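Local coordinates for protein D-mandelate dehydrogenase (Rhodotorula graminis, PDB 2W2K) that probably interconverts D-mandelate and its 2-oxoacid with a nicotinamide cofactor, as a member of the D-isomer specific 2-hydroxyacid dehydrogenase family, at residues Val83-Gly88 against Arg318-Asn323; Ala105-Arg110 against Lys332-Pro337; Leu131-Glu136 against His298-Thr303; Pro248-Val253 against Gly273-Ala278. One frame throughout, in Å; residues are numbered along the deposited sequence.

Contact 1 of 4, residues Val83-Gly88 against Arg318-Asn323; sequences VFAAAG and RLTMTN
The small side chain of Ala-85 faces a long helix and lets it come close to an inner strand: the axes of strand 83-86 and of the helical segment 318-323 approach to 7.6 Å and run nearly antiparallel, at 166°. The tight part centres on Thr-320, whose side chain points at the strand. Its CG2 rests against the peptide link between Ala-86 and Ala-87, 3.6 Å from Ala-86 C. With OG1 in the crowded position between N and C (chi1 55°), the methyl meets the strand while the hydroxyl turns back to hydrogen-bond Phe-316 O, one turn earlier. Ala-85 answers from the strand: its CB sits 3.8 Å from Thr-320 O and 4.3 Å from Asn-323 CB. No hydrogen bond joins the segments; the contact is one of van der Waals packing.

Across the helix the packing loosens. Thr-322 and the exposed Arg-318 take no part in the packing on the strand; Thr-322 OG1 donates to Arg-318 O over 2.8 Å from above the carbonyl plane, the same oxygen also accepts from Thr-322 N, and Arg-318 forms a salt bridge with Glu-315. Phe-84, on the other face of the sheet, meets Trp-69 and Phe-106. Helix 310-330 thus packs over strands 83-86 and 54-57 on one face of the five-stranded parallel sheet, order 2-1-3-4-5, the flavodoxin-like topology of this family's catalytic domain.

Contact 2 of 4, residues Ala105-Arg110 against Lys332-Pro337; sequences AFANSR and KPLLTP
At the edge of the five-stranded parallel sheet, the chain after helix 310-330 runs past strand 105-107 and bridges to it once, Ala-107 with Pro-337, just before an Asx turn at Asn-108. The grip is Thr-336. With chi1 at 52° its OG1 lies in the crowded position between N and C, and donates to Asn-108 O over 2.7 Å from above the carbonyl plane. Asn-108 N returns only a weak bond to Thr-336 O, at 3.3 Å and bent to 122°. CG2, anti to the carbonyl carbon, lies over one face of the Arg-110 guanidinium, the two side chains sliding past each other in opposite directions. A valine here removes the hydroxyl of Thr-336 and with it the bond to Asn-108 O, and would probably loosen the tail's hold on the turn.

In the Asx turn Asn-108 OD1 accepts from Arg-110 N at 3.2 Å, from well above the carbonyl plane, consistent with stabilising the bend. Two waters then close the polar end: one donates to Asn-108 OD1 and Pro-337 O and accepts from Arg-110 NE, while the other links Arg-110 NH2 to the same Pro-337 O. The polar links from Arg-110 to the tail thus run through water. Its side chain is about 7 Å from that of Ala-173, an NAD(+)-binding residue. Away from the water, Leu-334 is the apolar element; its CD1 touches Ala-105 CB and Ala-107 CB, each at 4.1 Å, and its other neighbours include Val-83 and Asn-323. Further along, the backbone of Phe-106 hydrogen-bonds with Ala-338.

Contact 3 of 4, residues Leu131-Glu136 against His298-Thr303; sequences LASYSE and HVTLTT
Leu-131 occupies the joint between helices 114-130 and 132-139, leaving the first with positive phi (57°) and standing at the N-cap position of the second. Both methyls of its forked side chain lie against the same face of the His-298 ring: CD2 over the face, 3.8 Å from the centroid and 20° off the normal, a CH-pi contact, and CD1 toward the CE1/NE2 side, 3.8 Å from His-298 CE1. An alanine here removes both methyls and would probably leave that face of the imidazole less well packed.

Two residues on, Ser-133 points at strand 299-301, and its CB packs 3.4 Å from Thr-300 OG1. Neither hydroxyl is spent on the other: Ser-133 OG bonds an acidic side chain of a neighbouring subunit, and Thr-300 OG1 pairs with Ser-127 OG.

Tyr-134, with CG anti to its backbone N, offers its ring face to the edge of His-298 in an offset edge-to-face pair, centroids 5.0 Å apart and planes at 75°. A water in the plane of the imidazole accepts from Tyr-134 N at 3.0 Å and also contacts His-298 ND1 at 3.2 Å. Tyr-134 OH is hydrogen-bonded to Glu-153 OE1. Ser-135 and Glu-136 turn to the neighbouring subunit with hydrogen bonds.

The contact sets the start of helix 132-139 against the outermost strand of the nucleotide-binding sheet, between helices 114-130 and 144-154, with strand 275-280 on the inner side.

Contact 4 of 4, residues Pro248-Val253 against Gly273-Ala278; sequences PGSRIV and GKLLSA
Two short backbone hydrogen bonds hold the junction of these parallel strands. Leu-276 N donates to Ser-250 O over 2.9 Å, in the carbonyl plane, whereas Gly-249 N reaches Lys-274 O at the same 2.9 Å but bent (131°) and from above the plane. Lys-274 O also receives a weak bond from Ser-250 N, and farther along Ile-252 N makes another weak one to Ser-277 O at 3.5 Å. Between the pairs Ser-250/Leu-275 and Arg-251/Ser-277 the register slips by one residue: a beta bulge at Leu-276, where the chain turns a corner.

Around this backbone the two faces differ. On one, Arg-251 CG lies 3.4 Å from Ser-277 OG, but their polar ends bind partners beyond the pair, Arg-251 NH1 to Asp-222 O and Ser-277 OG to Val-128 O. On the other, Ile-252 CG2 meets Ala-278 CB at 4.0 Å and Leu-275 CD1 at 4.1 Å.

The strands are the two arms of a beta-alpha-beta crossover of the Rossmann-like domain. Helix 263-271 connects them and lies against Ile-252 and Leu-275, helix 114-130 packs on the Arg-251 face, and strand 223-226 flanks strand 250-254.

Overall arrangement
From the N terminus, contact 1 closes the loop from residue 83 to 323 and contact 2 the one from 105 to 337, so the two cross. They touch on neighbouring strands 83-86 and 105-107, and bring the C-terminal helix and tail back to the first domain. Contact 3 (131 to 303) is nested in both loops, and contact 4 (248 to 278) in contact 3; these two share the seven-stranded nucleotide-binding sheet, their centres about 13 Å apart. The pairs lie on opposite sides of the chain's centre, contacts 1 and 3 about 36 Å apart between centres, with helix 310-330 following strand 299-301 on the way back.

Contact 1 of 4, residues Val83-Gly88 against Arg318-Asn323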
loop_
_atom_site.group_PDB
_atom_site.type_symbol
_atom_site.label_atom_id
_atom_site.label_comp_id
_atom_site.label_asym_id
_atom_site.label_seq_id
_atom_site.Cartn_x
_atom_site.Cartn_y
_atom_site.Cartn_z
ATOM N N VAL B 83 33.667 3.359 23.315
ATOM C CA VAL B 83 32.332 3.098 22.729
ATOM C C VAL B 83 32.134 3.745 21.351
ATOM O O VAL B 83 32.629 4.857 21.115
ATOM C CB VAL B 83 31.149 3.535 23.738
ATOM C CG1 VAL B 83 31.214 5.028 24.108
ATOM C CG2 VAL B 83 29.737 3.192 23.191
ATOM N N PHE B 84 31.386 3.056 20.478
ATOM C CA PHE B 84 31.025 3.514 19.109
ATOM C C PHE B 84 29.504 3.287 18.961
ATOM O O PHE B 84 29.049 2.137 19.074
ATOM C CB PHE B 84 31.823 2.637 18.098
ATOM C CG PHE B 84 31.700 3.017 16.612
ATOM C CD1 PHE B 84 30.761 3.965 16.125
ATOM C CD2 PHE B 84 32.507 2.354 15.681
ATOM C CE1 PHE B 84 30.670 4.255 14.720
ATOM C CE2 PHE B 84 32.439 2.638 14.281
ATOM C CZ PHE B 84 31.518 3.593 13.802
ATOM N N ALA B 85 28.717 4.366 18.758
ATOM C CA ALA B 85 27.262 4.259 18.494
ATOM C C ALA B 85 26.935 4.717 17.063
ATOM O O ALA B 85 27.352 5.812 16.655
ATOM C CB ALA B 85 26.438 5.097 19.545
ATOM N N ALA B 86 26.150 3.915 16.325
ATOM C CA ALA B 86 25.854 4.200 14.894
ATOM C C ALA B 86 24.377 4.056 14.549
ATOM O O ALA B 86 23.694 3.183 15.105
ATOM C CB ALA B 86 26.677 3.278 13.976
ATOM N N ALA B 87 23.907 4.903 13.618
ATOM C CA ALA B 87 22.583 4.782 13.007
ATOM C C ALA B 87 22.400 3.453 12.243
ATOM O O ALA B 87 23.374 2.914 11.720
ATOM C CB ALA B 87 22.332 5.966 12.054
ATOM N N GLY B 88 21.156 2.948 12.192
ATOM C CA GLY B 88 20.801 1.767 11.377
ATOM C C GLY B 88 21.002 0.446 12.111
ATOM O O GLY B 88 21.262 0.431 13.317
ATOM N N ARG B 318 18.351 10.360 18.448
ATOM C CA ARG B 318 18.106 10.161 19.906
ATOM C C ARG B 318 18.892 8.966 20.488
ATOM O O ARG B 318 19.518 9.096 21.546
ATOM C CB ARG B 318 16.598 9.998 20.233
ATOM C CG ARG B 318 16.290 9.988 21.785
ATOM C CD ARG B 318 14.815 9.606 22.075
ATOM N NE ARG B 318 14.569 8.167 21.904
ATOM C CZ ARG B 318 14.811 7.231 22.830
ATOM N NH1 ARG B 318 15.324 7.552 24.024
ATOM N NH2 ARG B 318 14.540 5.961 22.569
ATOM N N LEU B 319 18.869 7.809 19.808
ATOM C CA LEU B 319 19.557 6.603 20.323
ATOM C C LEU B 319 21.091 6.770 20.366
ATOM O O LEU B 319 21.728 6.450 21.385
ATOM C CB LEU B 319 19.146 5.337 19.522
ATOM C CG LEU B 319 17.738 4.763 19.823
ATOM C CD1 LEU B 319 17.421 3.661 18.790
ATOM C CD2 LEU B 319 17.653 4.217 21.257
ATOM N N THR B 320 21.681 7.268 19.283
ATOM C CA THR B 320 23.160 7.456 19.248
ATOM C C THR B 320 23.656 8.388 20.368
ATOM O O THR B 320 24.606 8.040 21.094
ATOM C CB THR B 320 23.688 7.920 17.861
ATOM O OG1 THR B 320 23.008 9.122 17.435
ATOM C CG2 THR B 320 23.522 6.780 16.785
ATOM N N MET B 321 23.017 9.559 20.511
ATOM C CA MET B 321 23.421 10.547 21.538
ATOM C C MET B 321 23.195 10.021 22.964
ATOM O O MET B 321 24.090 10.123 23.816
ATOM C CB MET B 321 22.694 11.889 21.338
ATOM C CG MET B 321 23.097 12.672 20.065
ATOM S SD MET B 321 22.391 14.356 20.016
ATOM C CE MET B 321 21.256 14.254 18.637
ATOM N N THR B 322 22.004 9.449 23.216
ATOM C CA THR B 322 21.644 8.896 24.532
ATOM C C THR B 322 22.518 7.715 24.963
ATOM O O THR B 322 22.919 7.627 26.132
ATOM C CB THR B 322 20.100 8.524 24.605
ATOM O OG1 THR B 322 19.307 9.692 24.309
ATOM C CG2 THR B 322 19.717 7.983 25.982
ATOM N N ASN B 323 22.816 6.808 24.026
ATOM C CA ASN B 323 23.733 5.693 24.298
ATOM C C ASN B 323 25.095 6.160 24.854
ATOM O O ASN B 323 25.583 5.652 25.898
ATOM C CB ASN B 323 23.925 4.832 23.041
ATOM C CG ASN B 323 22.862 3.710 22.891
ATOM O OD1 ASN B 323 22.356 3.449 21.777
ATOM N ND2 ASN B 323 22.546 3.049 23.982
#

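Contact 2 of 4, residues Ala105-Arg110 against Lys332-Pro337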
loop_
_atom_site.group_PDB
_atom_site.type_symbol
_atom_site.label_atom_id
_atom_site.label_comp_id
_atom_site.label_asym_id
_atom_site.label_seq_id
_atom_site.Cartn_x
_atom_site.Cartn_y
_atom_site.Cartn_z
ATOM N N ALA B 105 33.041 -1.153 23.151
ATOM C CA ALA B 105 31.621 -1.519 23.121
ATOM C C ALA B 105 30.954 -0.915 21.887
ATOM O O ALA B 105 31.260 0.219 21.515
ATOM C CB ALA B 105 30.912 -0.999 24.406
ATOM N N PHE B 106 30.042 -1.661 21.259
ATOM C CA PHE B 106 29.294 -1.159 20.085
ATOM C C PHE B 106 27.769 -1.128 20.350
ATOM O O PHE B 106 27.222 -1.999 21.039
ATOM C CB PHE B 106 29.621 -2.001 18.829
ATOM C CG PHE B 106 29.028 -1.457 17.525
ATOM C CD1 PHE B 106 29.533 -0.282 16.935
ATOM C CD2 PHE B 106 27.996 -2.150 16.866
ATOM C CE1 PHE B 106 28.991 0.227 15.723
ATOM C CE2 PHE B 106 27.450 -1.655 15.659
ATOM C CZ PHE B 106 27.953 -0.450 15.092
ATOM N N ALA B 107 27.107 -0.117 19.801
ATOM C CA ALA B 107 25.645 -0.037 19.749
ATOM C C ALA B 107 25.194 0.335 18.338
ATOM O O ALA B 107 25.734 1.283 17.727
ATOM C CB ALA B 107 25.134 1.014 20.740
ATOM N N ASN B 108 24.214 -0.411 17.815
ATOM C CA ASN B 108 23.458 0.053 16.642
ATOM C C ASN B 108 22.217 0.858 17.108
ATOM O O ASN B 108 22.169 1.316 18.258
ATOM C CB ASN B 108 23.085 -1.116 15.712
ATOM C CG ASN B 108 22.229 -2.191 16.406
ATOM O OD1 ASN B 108 21.624 -1.956 17.446
ATOM N ND2 ASN B 108 22.151 -3.384 15.782
ATOM N N SER B 109 21.248 1.053 16.217
ATOM C CA SER B 109 20.007 1.760 16.538
ATOM C C SER B 109 18.812 0.822 16.254
ATOM O O SER B 109 17.803 1.241 15.687
ATOM C CB SER B 109 19.926 3.112 15.764
ATOM O OG SER B 109 21.031 3.974 16.103
ATOM N N ARG B 110 18.948 -0.447 16.666
ATOM C CA ARG B 110 17.863 -1.455 16.558
ATOM C C ARG B 110 16.485 -0.954 17.050
ATOM O O ARG B 110 16.347 -0.399 18.177
ATOM C CB ARG B 110 18.268 -2.767 17.282
ATOM C CG ARG B 110 17.174 -3.850 17.331
ATOM C CD ARG B 110 17.566 -5.067 18.211
ATOM N NE ARG B 110 18.030 -4.691 19.550
ATOM C CZ ARG B 110 17.244 -4.344 20.572
ATOM N NH1 ARG B 110 15.916 -4.303 20.443
ATOM N NH2 ARG B 110 17.790 -4.001 21.726
ATOM N N LYS B 332 25.537 4.014 33.299
ATOM C CA LYS B 332 24.410 3.173 32.859
ATOM C C LYS B 332 24.724 2.352 31.578
ATOM O O LYS B 332 25.484 2.805 30.713
ATOM C CB LYS B 332 23.169 4.036 32.637
ATOM C CG LYS B 332 22.624 4.682 33.925
ATOM C CD LYS B 332 21.204 5.189 33.721
ATOM C CE LYS B 332 20.663 5.835 34.985
ATOM N NZ LYS B 332 19.365 6.510 34.736
ATOM N N PRO B 333 24.153 1.139 31.467
ATOM C CA PRO B 333 24.332 0.306 30.263
ATOM C C PRO B 333 23.698 0.887 28.989
ATOM O O PRO B 333 22.756 1.691 29.066
ATOM C CB PRO B 333 23.632 -1.012 30.639
ATOM C CG PRO B 333 22.683 -0.644 31.725
ATOM C CD PRO B 333 23.328 0.461 32.486
ATOM N N LEU B 334 24.246 0.487 27.839
ATOM C CA LEU B 334 23.696 0.836 26.510
ATOM C C LEU B 334 22.256 0.307 26.347
ATOM O O LEU B 334 21.902 -0.753 26.885
ATOM C CB LEU B 334 24.593 0.253 25.387
ATOM C CG LEU B 334 26.067 0.713 25.228
ATOM C CD1 LEU B 334 26.868 -0.188 24.229
ATOM C CD2 LEU B 334 26.144 2.187 24.835
ATOM N N LEU B 335 21.436 1.063 25.624
ATOM C CA LEU B 335 20.040 0.684 25.331
ATOM C C LEU B 335 19.963 -0.376 24.222
ATOM O O LEU B 335 19.097 -1.271 24.253
ATOM C CB LEU B 335 19.235 1.923 24.927
ATOM C CG LEU B 335 19.029 3.073 25.932
ATOM C CD1 LEU B 335 18.475 4.330 25.230
ATOM C CD2 LEU B 335 18.141 2.658 27.118
ATOM N N THR B 336 20.881 -0.276 23.257
ATOM C CA THR B 336 20.881 -1.125 22.040
ATOM C C THR B 336 22.257 -1.724 21.700
ATOM O O THR B 336 22.789 -1.498 20.611
ATOM C CB THR B 336 20.316 -0.372 20.788
ATOM O OG1 THR B 336 21.004 0.888 20.609
ATOM C CG2 THR B 336 18.805 -0.114 20.926
ATOM N N PRO B 337 22.832 -2.526 22.619
ATOM C CA PRO B 337 24.137 -3.109 22.328
ATOM C C PRO B 337 24.050 -4.126 21.192
ATOM O O PRO B 337 22.987 -4.741 20.982
ATOM C CB PRO B 337 24.486 -3.847 23.622
ATOM C CG PRO B 337 23.149 -4.164 24.246
ATOM C CD PRO B 337 22.328 -2.944 23.945
HETATM O O HOH W 1 20.875 -4.013 19.202
HETATM O O HOH W 2 20.407 -5.235 22.133
#

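Contact 3 of 4, residues Leu131-Glu136 against His298-Thr303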
loop_
_atom_site.group_PDB
_atom_site.type_symbol
_atom_site.label_atom_id
_atom_site.label_comp_id
_atom_site.label_asym_id
_atom_site.label_seq_id
_atom_site.Cartn_x
_atom_site.Cartn_y
_atom_site.Cartn_z
ATOM N N LEU B 131 -1.593 -5.842 -8.879
ATOM C CA LEU B 131 -0.858 -5.473 -10.116
ATOM C C LEU B 131 -0.813 -3.933 -10.331
ATOM O O LEU B 131 -0.971 -3.428 -11.448
ATOM C CB LEU B 131 -1.411 -6.247 -11.359
ATOM C CG LEU B 131 -1.547 -7.772 -11.122
ATOM C CD1 LEU B 131 -2.251 -8.469 -12.289
ATOM C CD2 LEU B 131 -0.178 -8.419 -10.810
ATOM N N ALA B 132 -0.568 -3.205 -9.244
ATOM C CA ALA B 132 -0.632 -1.732 -9.255
ATOM C C ALA B 132 0.547 -1.084 -9.985
ATOM O O ALA B 132 0.417 0.011 -10.571
ATOM C CB ALA B 132 -0.741 -1.203 -7.825
ATOM N N SER B 133 1.701 -1.747 -9.947
ATOM C CA SER B 133 2.904 -1.249 -10.620
ATOM C C SER B 133 2.684 -1.141 -12.146
ATOM O O SER B 133 3.033 -0.122 -12.771
ATOM C CB SER B 133 4.122 -2.119 -10.277
ATOM O OG SER B 133 5.298 -1.572 -10.862
ATOM N N TYR B 134 2.090 -2.186 -12.720
ATOM C CA TYR B 134 1.706 -2.236 -14.142
ATOM C C TYR B 134 0.648 -1.161 -14.465
ATOM O O TYR B 134 0.743 -0.463 -15.496
ATOM C CB TYR B 134 1.183 -3.641 -14.466
ATOM C CG TYR B 134 0.810 -3.923 -15.917
ATOM C CD1 TYR B 134 1.758 -3.784 -16.942
ATOM C CD2 TYR B 134 -0.468 -4.365 -16.248
ATOM C CE1 TYR B 134 1.423 -4.061 -18.283
ATOM C CE2 TYR B 134 -0.816 -4.654 -17.583
ATOM C CZ TYR B 134 0.143 -4.504 -18.591
ATOM O OH TYR B 134 -0.176 -4.794 -19.907
ATOM N N SER B 135 -0.360 -1.034 -13.602
ATOM C CA SER B 135 -1.381 0.003 -13.738
ATOM C C SER B 135 -0.794 1.432 -13.767
ATOM O O SER B 135 -1.234 2.255 -14.586
ATOM C CB SER B 135 -2.441 -0.134 -12.623
ATOM O OG SER B 135 -3.580 0.688 -12.858
ATOM N N GLU B 136 0.176 1.730 -12.888
ATOM C CA GLU B 136 0.834 3.060 -12.898
ATOM C C GLU B 136 1.506 3.341 -14.259
ATOM O O GLU B 136 1.334 4.423 -14.846
ATOM C CB GLU B 136 1.857 3.221 -11.746
ATOM C CG GLU B 136 1.261 3.260 -10.321
ATOM C CD GLU B 136 2.176 3.964 -9.269
ATOM O OE1 GLU B 136 2.964 4.866 -9.638
ATOM O OE2 GLU B 136 2.083 3.639 -8.059
ATOM N N HIS B 298 5.153 -7.336 -14.286
ATOM C CA HIS B 298 4.639 -7.363 -12.911
ATOM C C HIS B 298 5.701 -7.433 -11.781
ATOM O O HIS B 298 5.476 -8.067 -10.728
ATOM C CB HIS B 298 3.595 -8.494 -12.769
ATOM C CG HIS B 298 2.384 -8.332 -13.651
ATOM N ND1 HIS B 298 1.629 -7.179 -13.686
ATOM C CD2 HIS B 298 1.784 -9.200 -14.502
ATOM C CE1 HIS B 298 0.624 -7.339 -14.536
ATOM N NE2 HIS B 298 0.690 -8.561 -15.038
ATOM N N VAL B 299 6.844 -6.773 -11.968
ATOM C CA VAL B 299 7.844 -6.693 -10.882
ATOM C C VAL B 299 7.890 -5.255 -10.310
ATOM O O VAL B 299 8.209 -4.300 -11.033
ATOM C CB VAL B 299 9.273 -7.155 -11.331
ATOM C CG1 VAL B 299 10.261 -7.185 -10.136
ATOM C CG2 VAL B 299 9.238 -8.533 -11.997
ATOM N N THR B 300 7.551 -5.114 -9.031
ATOM C CA THR B 300 7.582 -3.830 -8.315
ATOM C C THR B 300 9.004 -3.618 -7.759
ATOM O O THR B 300 9.550 -4.484 -7.048
ATOM C CB THR B 300 6.515 -3.778 -7.142
ATOM O OG1 THR B 300 5.186 -4.044 -7.634
ATOM C CG2 THR B 300 6.551 -2.421 -6.403
ATOM N N LEU B 301 9.611 -2.479 -8.107
ATOM C CA LEU B 301 11.013 -2.182 -7.741
ATOM C C LEU B 301 11.169 -0.791 -7.092
ATOM O O LEU B 301 10.783 0.220 -7.686
ATOM C CB LEU B 301 11.935 -2.300 -8.981
ATOM C CG LEU B 301 11.921 -3.668 -9.710
ATOM C CD1 LEU B 301 12.280 -3.551 -11.204
ATOM C CD2 LEU B 301 12.785 -4.684 -8.985
ATOM N N THR B 302 11.725 -0.739 -5.878
ATOM C CA THR B 302 11.958 0.548 -5.152
ATOM C C THR B 302 13.462 0.745 -4.764
ATOM O O THR B 302 14.232 -0.230 -4.706
ATOM C CB THR B 302 10.982 0.724 -3.930
ATOM O OG1 THR B 302 11.012 -0.448 -3.082
ATOM C CG2 THR B 302 9.538 0.936 -4.413
ATOM N N THR B 303 13.882 1.994 -4.525
ATOM C CA THR B 303 15.291 2.330 -4.215
ATOM C C THR B 303 15.719 2.170 -2.718
ATOM O O THR B 303 16.229 3.133 -2.107
ATOM C CB THR B 303 15.670 3.791 -4.714
ATOM O OG1 THR B 303 14.885 4.771 -4.009
ATOM C CG2 THR B 303 15.428 3.942 -6.219
HETATM O O HOH W 3 2.276 -4.956 -11.486
#

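Contact 4 of 4, residues Pro248-Val253 against Gly273-Ala278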
loop_
_atom_site.group_PDB
_atom_site.type_symbol
_atom_site.label_atom_id
_atom_site.label_comp_id
_atom_site.label_asym_id
_atom_site.label_seq_id
_atom_site.Cartn_x
_atom_site.Cartn_y
_atom_site.Cartn_z
ATOM N N PRO B 248 1.760 -22.641 -8.240
ATOM C CA PRO B 248 1.641 -21.876 -9.499
ATOM C C PRO B 248 0.852 -20.584 -9.306
ATOM O O PRO B 248 -0.199 -20.595 -8.658
ATOM C CB PRO B 248 0.868 -22.842 -10.417
ATOM C CG PRO B 248 1.230 -24.234 -9.856
ATOM C CD PRO B 248 1.201 -24.008 -8.375
ATOM N N GLY B 249 1.361 -19.484 -9.860
ATOM C CA GLY B 249 0.685 -18.175 -9.754
ATOM C C GLY B 249 0.837 -17.444 -8.420
ATOM O O GLY B 249 0.020 -16.558 -8.089
ATOM N N SER B 250 1.860 -17.814 -7.649
ATOM C CA SER B 250 2.127 -17.191 -6.323
ATOM C C SER B 250 3.001 -15.908 -6.438
ATOM O O SER B 250 3.339 -15.451 -7.566
ATOM C CB SER B 250 2.752 -18.228 -5.383
ATOM O OG SER B 250 3.886 -18.833 -5.999
ATOM N N ARG B 251 3.369 -15.341 -5.282
ATOM C CA ARG B 251 3.919 -13.976 -5.169
ATOM C C ARG B 251 5.003 -13.942 -4.080
ATOM O O ARG B 251 4.929 -14.739 -3.116
ATOM C CB ARG B 251 2.794 -12.971 -4.808
ATOM C CG ARG B 251 1.575 -13.018 -5.754
ATOM C CD ARG B 251 0.333 -12.390 -5.121
ATOM N NE ARG B 251 -0.874 -12.730 -5.871
ATOM C CZ ARG B 251 -1.545 -13.884 -5.756
ATOM N NH1 ARG B 251 -1.128 -14.871 -4.938
ATOM N NH2 ARG B 251 -2.645 -14.059 -6.471
ATOM N N ILE B 252 6.001 -13.043 -4.225
ATOM C CA ILE B 252 7.032 -12.863 -3.160
ATOM C C ILE B 252 7.482 -11.398 -2.997
ATOM O O ILE B 252 7.540 -10.655 -3.997
ATOM C CB ILE B 252 8.260 -13.791 -3.381
ATOM C CG1 ILE B 252 9.222 -13.753 -2.168
ATOM C CG2 ILE B 252 8.979 -13.464 -4.699
ATOM C CD1 ILE B 252 10.231 -14.934 -2.192
ATOM N N VAL B 253 7.745 -10.978 -1.751
ATOM C CA VAL B 253 8.322 -9.629 -1.467
ATOM C C VAL B 253 9.582 -9.728 -0.568
ATOM O O VAL B 253 9.694 -10.648 0.269
ATOM C CB VAL B 253 7.279 -8.617 -0.849
ATOM C CG1 VAL B 253 5.975 -8.547 -1.704
ATOM C CG2 VAL B 253 6.973 -8.926 0.590
ATOM N N GLY B 273 6.249 -18.561 -15.404
ATOM C CA GLY B 273 4.882 -18.438 -14.882
ATOM C C GLY B 273 4.655 -19.027 -13.495
ATOM O O GLY B 273 3.521 -19.015 -12.991
ATOM N N LYS B 274 5.706 -19.577 -12.878
ATOM C CA LYS B 274 5.577 -20.095 -11.501
ATOM C C LYS B 274 5.123 -18.967 -10.577
ATOM O O LYS B 274 4.207 -19.149 -9.753
ATOM C CB LYS B 274 6.882 -20.743 -10.991
ATOM C CG LYS B 274 6.990 -20.917 -9.442
ATOM C CD LYS B 274 5.874 -21.790 -8.820
ATOM C CE LYS B 274 5.805 -23.207 -9.387
ATOM N NZ LYS B 274 6.847 -24.107 -8.789
ATOM N N LEU B 275 5.783 -17.815 -10.702
ATOM C CA LEU B 275 5.363 -16.597 -9.994
ATOM C C LEU B 275 4.556 -15.682 -10.912
ATOM O O LEU B 275 4.948 -15.473 -12.062
ATOM C CB LEU B 275 6.600 -15.825 -9.473
ATOM C CG LEU B 275 7.492 -16.457 -8.387
ATOM C CD1 LEU B 275 8.741 -15.612 -8.209
ATOM C CD2 LEU B 275 6.764 -16.612 -7.046
ATOM N N LEU B 276 3.427 -15.159 -10.410
ATOM C CA LEU B 276 2.676 -14.090 -11.084
ATOM C C LEU B 276 3.384 -12.731 -10.986
ATOM O O LEU B 276 3.457 -11.952 -11.981
ATOM C CB LEU B 276 1.260 -13.983 -10.477
ATOM C CG LEU B 276 0.379 -12.818 -10.983
ATOM C CD1 LEU B 276 0.023 -13.058 -12.466
ATOM C CD2 LEU B 276 -0.875 -12.636 -10.127
ATOM N N SER B 277 3.887 -12.437 -9.788
ATOM C CA SER B 277 4.373 -11.086 -9.458
ATOM C C SER B 277 5.380 -11.132 -8.293
ATOM O O SER B 277 5.423 -12.118 -7.513
ATOM C CB SER B 277 3.182 -10.151 -9.131
ATOM O OG SER B 277 2.369 -10.719 -8.106
ATOM N N ALA B 278 6.215 -10.095 -8.205
ATOM C CA ALA B 278 7.218 -9.971 -7.114
ATOM C C ALA B 278 7.483 -8.502 -6.775
ATOM O O ALA B 278 7.282 -7.617 -7.630
ATOM C CB ALA B 278 8.546 -10.703 -7.491
#